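Local coordinates for protein annexin (Schistosoma mansoni, PDB 4MDU) that binds acidic phospholipid membranes in a calcium-dependent manner, aggregates liposomes and takes part in worm reproduction and in host-parasite interaction, at residues I6-G10 and V107-Y111. Residues are numbered along the deposited sequence; the frame is centred on the assembly and turned at random.
Unlike the reference sequence in segment 6-10: Glu-8 (reference Gly).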
# COMPACT_ATOMS: atom_id res chain seq x y z
N ILE B 6 -8.81 -15.58 -32.82
CA ILE B 6 -7.60 -16.25 -32.33
C ILE B 6 -7.14 -15.67 -30.99
O ILE B 6 -7.41 -16.24 -29.93
CB ILE B 6 -6.46 -16.16 -33.35
CG1 ILE B 6 -6.79 -15.12 -34.42
CG2 ILE B 6 -6.21 -17.52 -33.98
CD1 ILE B 6 -7.01 -13.72 -33.89
N SER B 7 -6.43 -14.55 -31.05
CA SER B 7 -6.08 -13.79 -29.84
C SER B 7 -6.17 -12.29 -30.10
O SER B 7 -5.70 -11.80 -31.12
CB SER B 7 -4.66 -14.13 -29.37
OG SER B 7 -4.23 -13.17 -28.42
N GLU B 8 -6.77 -11.56 -29.15
CA GLU B 8 -6.90 -10.12 -29.27
C GLU B 8 -5.56 -9.43 -29.04
O GLU B 8 -5.44 -8.22 -29.26
CB GLU B 8 -7.96 -9.58 -28.31
CG GLU B 8 -9.34 -10.18 -28.56
CD GLU B 8 -9.80 -10.03 -30.02
OE1 GLU B 8 -9.29 -9.14 -30.74
OE2 GLU B 8 -10.67 -10.83 -30.45
N PHE B 9 -4.57 -10.21 -28.63
CA PHE B 9 -3.21 -9.69 -28.48
C PHE B 9 -2.37 -9.89 -29.74
O PHE B 9 -1.37 -9.21 -29.94
CB PHE B 9 -2.51 -10.32 -27.28
CG PHE B 9 -2.64 -9.53 -26.01
CD1 PHE B 9 -3.56 -8.50 -25.91
CD2 PHE B 9 -1.82 -9.79 -24.92
CE1 PHE B 9 -3.69 -7.77 -24.75
CE2 PHE B 9 -1.93 -9.05 -23.75
CZ PHE B 9 -2.87 -8.03 -23.67
N GLY B 10 -2.78 -10.84 -30.58
CA GLY B 10 -1.96 -11.21 -31.72
C GLY B 10 -0.83 -12.17 -31.34
O GLY B 10 -0.64 -12.49 -30.17
N VAL B 107 -7.29 -19.18 -21.13
CA VAL B 107 -8.03 -17.99 -21.51
C VAL B 107 -7.09 -16.99 -22.17
O VAL B 107 -5.95 -16.84 -21.75
CB VAL B 107 -8.73 -17.40 -20.27
CG1 VAL B 107 -8.96 -15.93 -20.45
CG2 VAL B 107 -10.04 -18.15 -20.03
N ASP B 108 -7.58 -16.33 -23.22
CA ASP B 108 -6.79 -15.33 -23.93
C ASP B 108 -6.25 -14.32 -22.93
O ASP B 108 -6.99 -13.86 -22.04
CB ASP B 108 -7.66 -14.62 -25.00
CG ASP B 108 -6.85 -13.79 -25.98
OD1 ASP B 108 -5.63 -14.06 -26.14
OD2 ASP B 108 -7.44 -12.87 -26.60
N THR B 109 -4.97 -13.97 -23.05
CA THR B 109 -4.35 -13.06 -22.08
C THR B 109 -5.21 -11.85 -21.71
O THR B 109 -5.41 -11.59 -20.53
CB THR B 109 -3.01 -12.54 -22.58
OG1 THR B 109 -2.16 -13.64 -22.89
CG2 THR B 109 -2.37 -11.66 -21.55
N PRO B 110 -5.71 -11.10 -22.71
CA PRO B 110 -6.52 -9.93 -22.37
C PRO B 110 -7.76 -10.24 -21.53
O PRO B 110 -8.09 -9.45 -20.65
CB PRO B 110 -6.92 -9.34 -23.74
CG PRO B 110 -6.56 -10.40 -24.76
CD PRO B 110 -5.43 -11.18 -24.16
N TYR B 111 -8.44 -11.36 -21.77
CA TYR B 111 -9.60 -11.69 -20.94
C TYR B 111 -9.15 -12.02 -19.52
O TYR B 111 -9.74 -11.61 -18.50
CB TYR B 111 -10.34 -12.89 -21.54
CG TYR B 111 -11.68 -13.16 -20.88
CD1 TYR B 111 -11.80 -14.06 -19.83
CD2 TYR B 111 -12.82 -12.51 -21.32
CE1 TYR B 111 -13.02 -14.30 -19.23
CE2 TYR B 111 -14.05 -12.74 -20.72
CZ TYR B 111 -14.14 -13.64 -19.68
OH TYR B 111 -15.37 -13.87 -19.11
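Asp-108 occupies the N-cap position of helix 109-122, yet its carboxylate makes no capping bond; instead it reaches across to the N-terminal segment 6-10. Both oxygens are used: Asp-108 OD1 accepts from Ser-7 OG at 2.8 Å, and Asp-108 OD2 from Glu-8 N at 2.9 Å with a nearly straight N-H...O angle of 167°. The same serine oxygen, Ser-7 OG, accepts from Phe-9 N (3.0 Å, 152°), which makes an ST turn. Asp-108 OD1 and Thr-109 N also bond to Asn-68, which ties this junction to helix 68-82. Thr-109 then places its CG2 3.4 Å from Phe-9 CE2, obliquely to the ring. Pro-110 supplies the CH-pi contact: its CD lies 3.7 Å from the Phe-9 ring centroid and 10° off the normal, thus squarely over a face, while its CG meets CB of Glu-8, Gly in the reference sequence, at 3.9 Å. Phe-9 further touches Glu-142 and Ala-145 of helix 140-156. Residues 107-111 span the boundary between the predicted annexin repeats 1 and 2, so the arrangement is an N-terminal segment docked, through both Asp-108 carboxylate oxygens and the Pro-110/Phe-9 CH-pi contact, where consecutive repeats of the all-helical annexin fold join.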